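Local coordinates for RNA-directed RNA polymerase (Infectious pancreatic necrosis virus, PDB 3ZED), which probably copies the viral RNA genome as an RNA-dependent RNA polymerase, found both free and covalently attached to the genomic RNA, at residues Gln50-Asn55 with Arg170-Lys175; Asp91-Pro96 with Ala263-Asp268; Arg367-Ile372 with Glu526-Ala531; Ile616-Gly621 with Glu667-Ser672. All blocks are in the same frame, centred on the assembly; numbering follows the deposited sequence.

Contact 1 of 4, residues Gln50-Asn55 with Arg170-Lys175; sequences QFLKDN and RLLAMK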
# COMPACT_ATOMS: atom_id res chain seq x y z
N GLN B 50 -22.72 19.80 -9.68
CA GLN B 50 -23.39 20.83 -8.88
C GLN B 50 -22.99 20.73 -7.40
O GLN B 50 -22.65 21.76 -6.80
CB GLN B 50 -24.91 20.71 -9.04
CG GLN B 50 -25.71 21.89 -8.50
CD GLN B 50 -27.18 21.53 -8.48
OE1 GLN B 50 -27.62 20.60 -7.78
NE2 GLN B 50 -27.98 22.25 -9.29
N PHE B 51 -23.03 19.51 -6.81
CA PHE B 51 -22.65 19.22 -5.43
C PHE B 51 -21.19 19.62 -5.16
O PHE B 51 -20.90 20.22 -4.12
CB PHE B 51 -22.86 17.71 -5.13
CG PHE B 51 -22.27 17.19 -3.84
CD1 PHE B 51 -23.00 17.22 -2.65
CD2 PHE B 51 -20.99 16.62 -3.81
CE1 PHE B 51 -22.46 16.70 -1.46
CE2 PHE B 51 -20.46 16.10 -2.63
CZ PHE B 51 -21.20 16.15 -1.46
N LEU B 52 -20.26 19.26 -6.08
CA LEU B 52 -18.84 19.60 -5.93
C LEU B 52 -18.62 21.11 -6.07
O LEU B 52 -17.82 21.68 -5.33
CB LEU B 52 -17.97 18.82 -6.94
CG LEU B 52 -17.94 17.29 -6.76
CD1 LEU B 52 -17.30 16.63 -7.94
CD2 LEU B 52 -17.23 16.88 -5.48
N LYS B 53 -19.38 21.74 -6.97
CA LYS B 53 -19.33 23.20 -7.16
C LYS B 53 -19.82 23.91 -5.88
O LYS B 53 -19.10 24.78 -5.36
CB LYS B 53 -20.16 23.61 -8.39
N ASP B 54 -20.98 23.47 -5.32
CA ASP B 54 -21.56 24.00 -4.08
C ASP B 54 -20.60 23.85 -2.89
O ASP B 54 -20.69 24.60 -1.92
CB ASP B 54 -22.89 23.29 -3.74
CG ASP B 54 -24.07 23.57 -4.66
OD1 ASP B 54 -23.96 24.45 -5.55
OD2 ASP B 54 -25.12 22.90 -4.49
N ASN B 55 -19.70 22.86 -2.96
CA ASN B 55 -18.74 22.58 -1.89
C ASN B 55 -17.33 23.07 -2.23
O ASN B 55 -16.38 22.79 -1.49
CB ASN B 55 -18.76 21.10 -1.55
CG ASN B 55 -20.01 20.74 -0.79
OD1 ASN B 55 -20.13 20.99 0.42
ND2 ASN B 55 -20.99 20.20 -1.48
N ARG B 170 -16.43 11.60 0.29
CA ARG B 170 -15.07 11.17 0.63
C ARG B 170 -14.05 12.15 0.03
O ARG B 170 -13.10 12.52 0.72
CB ARG B 170 -14.81 9.74 0.13
CG ARG B 170 -13.41 9.23 0.39
CD ARG B 170 -13.13 9.03 1.87
NE ARG B 170 -11.82 8.42 2.08
CZ ARG B 170 -11.33 8.11 3.28
NH1 ARG B 170 -12.04 8.35 4.38
NH2 ARG B 170 -10.13 7.56 3.39
N LEU B 171 -14.27 12.58 -1.23
CA LEU B 171 -13.38 13.55 -1.89
C LEU B 171 -13.31 14.86 -1.09
O LEU B 171 -12.21 15.40 -0.92
CB LEU B 171 -13.83 13.81 -3.34
CG LEU B 171 -13.60 12.69 -4.37
CD1 LEU B 171 -14.12 13.13 -5.73
CD2 LEU B 171 -12.11 12.31 -4.49
N LEU B 172 -14.46 15.34 -0.57
CA LEU B 172 -14.53 16.55 0.26
C LEU B 172 -13.70 16.38 1.55
O LEU B 172 -12.97 17.29 1.92
CB LEU B 172 -16.00 16.90 0.63
CG LEU B 172 -17.01 17.12 -0.50
CD1 LEU B 172 -18.33 17.61 0.06
CD2 LEU B 172 -16.50 18.10 -1.56
N ALA B 173 -13.82 15.22 2.21
CA ALA B 173 -13.07 14.89 3.43
C ALA B 173 -11.54 14.88 3.14
O ALA B 173 -10.77 15.44 3.93
CB ALA B 173 -13.52 13.55 3.97
N MET B 174 -11.11 14.32 1.98
CA MET B 174 -9.69 14.29 1.55
C MET B 174 -9.18 15.71 1.35
O MET B 174 -8.11 16.04 1.87
CB MET B 174 -9.48 13.45 0.28
CG MET B 174 -9.90 12.00 0.43
SD MET B 174 -9.05 11.04 1.78
CE MET B 174 -7.62 10.43 0.90
N LYS B 175 -9.96 16.57 0.63
CA LYS B 175 -9.62 17.98 0.41
C LYS B 175 -9.50 18.70 1.77
O LYS B 175 -8.60 19.52 1.94
CB LYS B 175 -10.65 18.65 -0.51
CG LYS B 175 -10.42 20.15 -0.69
CD LYS B 175 -11.43 20.78 -1.64
CE LYS B 175 -11.22 22.28 -1.78
NZ LYS B 175 -11.90 23.02 -0.69
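Leu172 holds CG anti to its carbonyl carbon (chi1 -57°), and this sends its two methyls out from helix 164-179 to helix 45-54. Phe51 brings its ring in to meet them, with CG anti to the backbone N (chi1 169°). The ring meets Leu172 at its far end, where Phe51 CZ lies 3.6 Å from Leu172 CD1. The methyl comes at the ring obliquely. Leu172 CD1 is also 3.7 Å from Asn55 CG, and these two side chains cross at about a right angle. The other branch, Leu172 CD2, touches Asn55 CB at 3.8 Å and Leu52 CD2 at 4.2 Å. The Asn55 amide turns back to the preceding helix. Asn55 ND2 donates to Phe51 O over 2.6 Å, with an N-H...O angle of 160°. Asn55 ND2 also lies 3.7 Å above the plane of the Phe51 ring, over its centre. Leu168, one turn before Leu172, touches both Phe51 and Leu52. No hydrogen bond joins the two segments. They are therefore held here by packing round one leucine, while Asn55 gives one amide N-H to Phe51 O and lays CB and the amide group against the Leu172 methyls.

Contact 2 of 4, residues Asp91-Pro96 with Ala263-Asp268; sequences DTVSVP and ALVLAD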
# COMPACT_ATOMS: atom_id res chain seq x y z
N ASP B 91 -1.60 -10.01 -31.63
CA ASP B 91 -0.98 -9.64 -32.91
C ASP B 91 -1.23 -8.16 -33.26
O ASP B 91 -0.50 -7.59 -34.07
CB ASP B 91 -1.47 -10.55 -34.05
CG ASP B 91 -2.96 -10.45 -34.32
OD1 ASP B 91 -3.75 -10.76 -33.40
OD2 ASP B 91 -3.33 -10.05 -35.45
N THR B 92 -2.24 -7.54 -32.62
CA THR B 92 -2.59 -6.13 -32.80
C THR B 92 -2.56 -5.39 -31.47
O THR B 92 -2.84 -5.98 -30.42
CB THR B 92 -3.95 -5.96 -33.47
OG1 THR B 92 -4.95 -6.65 -32.71
CG2 THR B 92 -3.96 -6.41 -34.92
N VAL B 93 -2.25 -4.09 -31.52
CA VAL B 93 -2.17 -3.20 -30.36
C VAL B 93 -3.00 -1.92 -30.66
O VAL B 93 -2.85 -1.33 -31.73
CB VAL B 93 -0.68 -2.92 -29.96
CG1 VAL B 93 0.08 -2.10 -31.00
CG2 VAL B 93 -0.57 -2.29 -28.59
N SER B 94 -3.91 -1.54 -29.74
CA SER B 94 -4.74 -0.35 -29.91
C SER B 94 -4.08 0.83 -29.19
O SER B 94 -3.89 0.78 -27.98
CB SER B 94 -6.16 -0.60 -29.41
OG SER B 94 -6.15 -1.03 -28.06
N VAL B 95 -3.67 1.86 -29.94
CA VAL B 95 -2.94 3.00 -29.38
C VAL B 95 -3.64 4.35 -29.66
O VAL B 95 -4.21 4.52 -30.74
CB VAL B 95 -1.46 3.03 -29.84
CG1 VAL B 95 -0.68 1.83 -29.30
CG2 VAL B 95 -1.34 3.10 -31.36
N PRO B 96 -3.60 5.32 -28.70
CA PRO B 96 -4.26 6.62 -28.95
C PRO B 96 -3.44 7.48 -29.91
O PRO B 96 -2.61 8.28 -29.47
CB PRO B 96 -4.37 7.24 -27.54
CG PRO B 96 -3.77 6.24 -26.58
CD PRO B 96 -2.96 5.28 -27.37
N ALA B 263 0.32 -1.25 -22.76
CA ALA B 263 1.06 -0.70 -21.62
C ALA B 263 2.54 -0.51 -21.95
O ALA B 263 3.07 0.56 -21.73
CB ALA B 263 0.91 -1.59 -20.42
N LEU B 264 3.18 -1.55 -22.53
CA LEU B 264 4.59 -1.52 -22.94
C LEU B 264 4.81 -0.43 -23.98
O LEU B 264 5.72 0.37 -23.80
CB LEU B 264 5.05 -2.89 -23.49
CG LEU B 264 5.08 -4.05 -22.51
CD1 LEU B 264 5.31 -5.37 -23.23
CD2 LEU B 264 6.13 -3.84 -21.42
N VAL B 265 3.95 -0.36 -25.01
CA VAL B 265 4.03 0.65 -26.07
C VAL B 265 3.94 2.05 -25.44
O VAL B 265 4.81 2.89 -25.71
CB VAL B 265 2.97 0.43 -27.20
CG1 VAL B 265 2.88 1.62 -28.14
CG2 VAL B 265 3.25 -0.85 -27.99
N LEU B 266 2.93 2.30 -24.58
CA LEU B 266 2.71 3.60 -23.95
C LEU B 266 3.82 3.97 -22.96
O LEU B 266 4.30 5.11 -23.01
CB LEU B 266 1.34 3.66 -23.27
CG LEU B 266 0.11 3.69 -24.19
CD1 LEU B 266 -1.16 3.80 -23.37
CD2 LEU B 266 0.18 4.84 -25.24
N ALA B 267 4.23 3.02 -22.07
CA ALA B 267 5.30 3.25 -21.09
C ALA B 267 6.63 3.50 -21.80
O ALA B 267 7.33 4.44 -21.43
CB ALA B 267 5.42 2.09 -20.12
N ASP B 268 6.94 2.72 -22.88
CA ASP B 268 8.14 2.91 -23.70
C ASP B 268 8.19 4.30 -24.31
O ASP B 268 9.21 4.99 -24.19
CB ASP B 268 8.18 1.89 -24.86
CG ASP B 268 8.70 0.50 -24.57
OD1 ASP B 268 8.66 0.08 -23.39
OD2 ASP B 268 9.08 -0.20 -25.54
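Val93 and Val95 lie on strand 92-98, an outer strand of a three-stranded antiparallel sheet, and both turn their side chains to helix 260-278. Being two residues apart on an extended strand, they share one face of the sheet, and the helix packs on that face. Val265 meets both with separate branches. Val265 CG1 is 3.8 Å from Val95 CG1, and these two side chains cross at about a right angle. Val265 CG2 is 4.1 Å from Val93 CG2, on a more slanting approach. With chi1 at 169°, Val265 places CG1 anti to its backbone N, and one methyl is left for each strand residue. At the corner of the chain, Pro96 CD touches Leu266 CD2 at 3.8 Å. Leu266 starts off to one side of the strand, and only its end comes close. Leu71 of strand 65-72 packs on both strand valines, and Ala76 touches Val93 and Val265. Val93 and Val95 bond to strand 65-72, while Ser94 N bonds to Glu262 OE2 and Ser94 O to the OH of Tyr251, a residue of a predicted GTP site that also touches Leu266. The two segments share no hydrogen bond. Branched and cyclic aliphatic groups alone make the direct contact, so its fit depends on shape. Polar ties to the strand come from strand 65-72 and from the Glu262 and Tyr251 side chains, not from the helix residues that make the contact.

Contact 3 of 4, residues Arg367-Ile372 with Glu526-Ala531; sequences RIMTII and ETIVEA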
# COMPACT_ATOMS: atom_id res chain seq x y z
N ARG B 367 8.04 -12.31 19.07
CA ARG B 367 9.25 -11.45 18.90
C ARG B 367 8.93 -10.01 19.30
O ARG B 367 9.70 -9.38 20.02
CB ARG B 367 9.79 -11.51 17.46
CG ARG B 367 10.44 -12.84 17.12
CD ARG B 367 11.22 -12.76 15.83
NE ARG B 367 12.06 -13.94 15.62
CZ ARG B 367 13.18 -13.95 14.91
NH1 ARG B 367 13.62 -12.84 14.33
NH2 ARG B 367 13.88 -15.07 14.78
N ILE B 368 7.75 -9.50 18.87
CA ILE B 368 7.26 -8.16 19.21
C ILE B 368 7.05 -8.05 20.73
O ILE B 368 7.53 -7.09 21.34
CB ILE B 368 5.94 -7.84 18.42
CG1 ILE B 368 6.21 -7.65 16.92
CG2 ILE B 368 5.15 -6.65 19.05
CD1 ILE B 368 6.94 -6.43 16.51
N MET B 369 6.38 -9.06 21.34
CA MET B 369 6.12 -9.08 22.79
C MET B 369 7.42 -9.13 23.60
O MET B 369 7.50 -8.47 24.64
CB MET B 369 5.18 -10.21 23.18
CG MET B 369 3.75 -10.00 22.65
SD MET B 369 2.92 -8.46 23.21
CE MET B 369 2.86 -8.72 24.99
N THR B 370 8.46 -9.83 23.10
CA THR B 370 9.79 -9.86 23.73
C THR B 370 10.39 -8.44 23.69
O THR B 370 10.88 -7.97 24.71
CB THR B 370 10.69 -10.91 23.04
OG1 THR B 370 10.11 -12.20 23.22
CG2 THR B 370 12.12 -10.94 23.60
N ILE B 371 10.32 -7.76 22.53
CA ILE B 371 10.84 -6.40 22.36
C ILE B 371 10.09 -5.45 23.32
O ILE B 371 10.74 -4.68 24.03
CB ILE B 371 10.78 -5.93 20.87
CG1 ILE B 371 11.85 -6.69 20.03
CG2 ILE B 371 11.00 -4.42 20.75
CD1 ILE B 371 11.46 -6.88 18.56
N ILE B 372 8.74 -5.57 23.41
CA ILE B 372 7.90 -4.75 24.30
C ILE B 372 8.26 -5.00 25.78
O ILE B 372 8.47 -4.04 26.52
CB ILE B 372 6.39 -4.97 24.02
CG1 ILE B 372 5.97 -4.31 22.67
CG2 ILE B 372 5.50 -4.47 25.20
CD1 ILE B 372 4.53 -4.69 22.17
N GLU B 526 1.08 -4.48 33.65
CA GLU B 526 0.04 -5.18 34.40
C GLU B 526 -0.80 -6.02 33.45
O GLU B 526 -1.02 -7.18 33.75
CB GLU B 526 -0.84 -4.19 35.20
CG GLU B 526 -0.11 -3.27 36.19
CD GLU B 526 0.63 -2.05 35.65
OE1 GLU B 526 0.67 -1.86 34.42
OE2 GLU B 526 1.24 -1.32 36.47
N THR B 527 -1.25 -5.46 32.30
CA THR B 527 -2.04 -6.12 31.24
C THR B 527 -1.30 -7.35 30.70
O THR B 527 -1.96 -8.37 30.50
CB THR B 527 -2.37 -5.13 30.09
OG1 THR B 527 -2.99 -3.98 30.64
CG2 THR B 527 -3.31 -5.73 29.00
N ILE B 528 0.04 -7.26 30.45
CA ILE B 528 0.86 -8.39 29.95
C ILE B 528 0.92 -9.48 31.04
O ILE B 528 0.73 -10.66 30.71
CB ILE B 528 2.27 -7.91 29.47
CG1 ILE B 528 2.11 -6.94 28.28
CG2 ILE B 528 3.16 -9.10 29.07
CD1 ILE B 528 3.33 -6.16 27.91
N VAL B 529 1.10 -9.09 32.31
CA VAL B 529 1.13 -10.02 33.46
C VAL B 529 -0.24 -10.74 33.56
O VAL B 529 -0.28 -11.97 33.72
CB VAL B 529 1.52 -9.30 34.78
CG1 VAL B 529 1.29 -10.18 36.01
CG2 VAL B 529 2.97 -8.82 34.74
N GLU B 530 -1.34 -9.99 33.40
CA GLU B 530 -2.71 -10.50 33.42
C GLU B 530 -2.93 -11.49 32.27
O GLU B 530 -3.51 -12.55 32.50
CB GLU B 530 -3.72 -9.33 33.33
CG GLU B 530 -5.15 -9.75 33.65
CD GLU B 530 -6.25 -8.74 33.37
OE1 GLU B 530 -5.94 -7.55 33.13
OE2 GLU B 530 -7.44 -9.14 33.41
N ALA B 531 -2.46 -11.16 31.05
CA ALA B 531 -2.56 -12.00 29.86
C ALA B 531 -1.90 -13.36 30.08
O ALA B 531 -2.46 -14.39 29.72
CB ALA B 531 -1.92 -11.30 28.66
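Met369 and Ile528 mark the closest backbone approach, with their CA atoms 8.9 Å apart, and side chains fill the gap. This is a helix-to-helix contact within the right-hand fold of a polymerase. Helix 364-377 belongs to the palm region, and helix 524-533 lies at the start of the thumb region. Met369 reaches across with its chain bent at both chi2 (-59°) and chi3 (-62°), and it meets Ile528 tip to tip. Its terminal methyl does the touching: Met369 CE is 3.8 Å from Ile528 CG1 and 3.9 Å from Ile528 CD1. Met369 CE also approaches Ile528 CG2, at 4.1 Å, so this methyl sits against both branches of the isoleucine. Ile372 comes in one turn further along the same helix and meets Ile528 at a slant. All three residues are buried, and no hydrogen bond crosses between the segments. Strand residues pack on the same three side chains. Phe574 of strand 573-578 touches Met369 and Ile528, while Leu558 of strand 556-560 touches Met369 and Ile372. Ile528 CD1 thus rests against two residues three apart on one helix. The second of these uses its short branch, with Ile372 CG2 lying 3.9 Å from Ile528 CD1.

Contact 4 of 4, residues Ile616-Gly621 with Glu667-Ser672; sequences IRLVGG and EGITLS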
# COMPACT_ATOMS: atom_id res chain seq x y z
N ILE B 616 -11.81 -17.94 9.26
CA ILE B 616 -12.29 -17.16 10.41
C ILE B 616 -11.82 -17.84 11.75
O ILE B 616 -11.43 -17.14 12.70
CB ILE B 616 -13.82 -16.84 10.37
CG1 ILE B 616 -14.15 -15.61 11.24
CG2 ILE B 616 -14.71 -18.02 10.73
CD1 ILE B 616 -13.80 -14.22 10.62
N ARG B 617 -11.77 -19.18 11.77
CA ARG B 617 -11.27 -19.93 12.93
C ARG B 617 -9.76 -19.72 13.09
O ARG B 617 -9.33 -19.36 14.18
CB ARG B 617 -11.59 -21.43 12.79
CG ARG B 617 -13.08 -21.76 12.85
CD ARG B 617 -13.34 -23.20 12.43
NE ARG B 617 -12.89 -24.13 13.47
CZ ARG B 617 -12.69 -25.43 13.29
NH1 ARG B 617 -12.87 -25.98 12.10
NH2 ARG B 617 -12.30 -26.19 14.30
N LEU B 618 -8.99 -19.88 12.00
CA LEU B 618 -7.53 -19.75 11.96
C LEU B 618 -7.00 -18.41 12.46
O LEU B 618 -6.00 -18.38 13.19
CB LEU B 618 -7.02 -19.91 10.53
CG LEU B 618 -6.76 -21.27 9.98
CD1 LEU B 618 -6.58 -21.20 8.49
CD2 LEU B 618 -5.52 -21.85 10.58
N VAL B 619 -7.60 -17.32 12.01
CA VAL B 619 -7.12 -15.98 12.32
C VAL B 619 -7.44 -15.56 13.76
O VAL B 619 -6.86 -14.58 14.21
CB VAL B 619 -7.60 -14.92 11.30
CG1 VAL B 619 -6.98 -15.20 9.94
CG2 VAL B 619 -9.14 -14.85 11.23
N GLY B 620 -8.29 -16.29 14.46
CA GLY B 620 -8.58 -15.96 15.85
C GLY B 620 -9.89 -16.41 16.43
O GLY B 620 -10.11 -16.27 17.64
N GLY B 621 -10.77 -16.93 15.59
CA GLY B 621 -12.08 -17.41 16.01
C GLY B 621 -11.95 -18.65 16.86
O GLY B 621 -12.79 -18.89 17.74
N GLU B 667 0.62 -18.71 3.92
CA GLU B 667 1.03 -19.09 2.56
C GLU B 667 1.30 -20.60 2.35
O GLU B 667 1.00 -21.11 1.27
CB GLU B 667 2.26 -18.29 2.11
CG GLU B 667 2.20 -16.79 2.38
CD GLU B 667 1.33 -15.90 1.50
OE1 GLU B 667 0.42 -16.42 0.81
OE2 GLU B 667 1.56 -14.67 1.51
N GLY B 668 1.85 -21.27 3.35
CA GLY B 668 2.21 -22.68 3.27
C GLY B 668 1.34 -23.65 4.04
O GLY B 668 1.80 -24.76 4.36
N ILE B 669 0.09 -23.28 4.34
CA ILE B 669 -0.82 -24.20 5.04
C ILE B 669 -1.93 -24.64 4.09
O ILE B 669 -2.28 -23.91 3.15
CB ILE B 669 -1.38 -23.64 6.38
CG1 ILE B 669 -2.40 -22.54 6.18
CG2 ILE B 669 -0.26 -23.20 7.32
CD1 ILE B 669 -3.63 -22.80 6.83
N THR B 670 -2.47 -25.85 4.32
CA THR B 670 -3.54 -26.42 3.52
C THR B 670 -4.79 -26.62 4.39
O THR B 670 -4.68 -26.98 5.56
CB THR B 670 -3.08 -27.72 2.82
OG1 THR B 670 -4.22 -28.31 2.19
CG2 THR B 670 -2.46 -28.74 3.77
N LEU B 671 -5.97 -26.40 3.79
CA LEU B 671 -7.25 -26.56 4.47
C LEU B 671 -8.00 -27.82 4.00
O LEU B 671 -9.20 -27.96 4.28
CB LEU B 671 -8.13 -25.30 4.29
CG LEU B 671 -7.57 -23.96 4.79
CD1 LEU B 671 -8.63 -22.86 4.72
CD2 LEU B 671 -7.04 -24.06 6.19
N SER B 672 -7.29 -28.77 3.32
CA SER B 672 -7.87 -30.02 2.82
C SER B 672 -8.33 -30.91 3.98
O SER B 672 -9.36 -31.59 3.87
CB SER B 672 -6.90 -30.77 1.92
OG SER B 672 -5.69 -31.09 2.60
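Leu618 sets its CD1 methyl against both Ile669 and Leu671 of the loop 667-672. Leu618 CD1 is 3.7 Å from Ile669 CD1, and these two side chains meet tip to tip. Leu618 CD1 is equally 3.7 Å from Leu671 CD2, but here the side chains cross obliquely. One leucine methyl therefore carries the whole direct contact. Ile669 puts CG1 between its backbone N and carbonyl carbon (chi1 72°), the more crowded position, and its CD1 still reaches the leucine. The backbones stay apart, with the nearest CA atoms, those of Leu618 and Leu671, separated by 10.1 Å. The loop has polar ties of its own: Ile669 O bonds to Trp656 NE1, and Leu671 O to Arg639 NH2. Thr679 of helix 677-683 also touches Leu618, and Ile683 of the same helix touches Ile669. Just past Leu618, helix 604-621 ends in a wider turn, where Gly621 N bonds to Ile616 O over 3.0 Å and Gly620 N to Arg617 O over 3.3 Å. Gly620 (phi 156°, psi -9°) has backbone angles that would press any CB against the preceding carbonyl O. The bond pattern resembles a Schellman motif, although the glycine phi is not the usual left-handed helical value, and the loop packs beside this helix end in the thumb region.

Overall arrangement
None of the four contacts has a hydrogen bond across its segments. Contacts 2, 3 and 4 are buried, and aliphatic groups and one thioether make them. Contact 1 is only partly buried yet covers the most surface, and it adds an aromatic ring and an asparagine amide. Contacts 1 and 3 join helix to helix. Contact 2 sets a helix on a sheet, and contact 4 sets a loop against the end of a helix. No helix or strand is shared between them. Contacts 1 and 2 fall in the palm region, contact 4 in the thumb, and contact 3 spans both. Contacts 2 and 3 lie on opposite sides of the chain's centre, with their own centres 55 Å apart. Contact 2 alone borders the predicted GTP site.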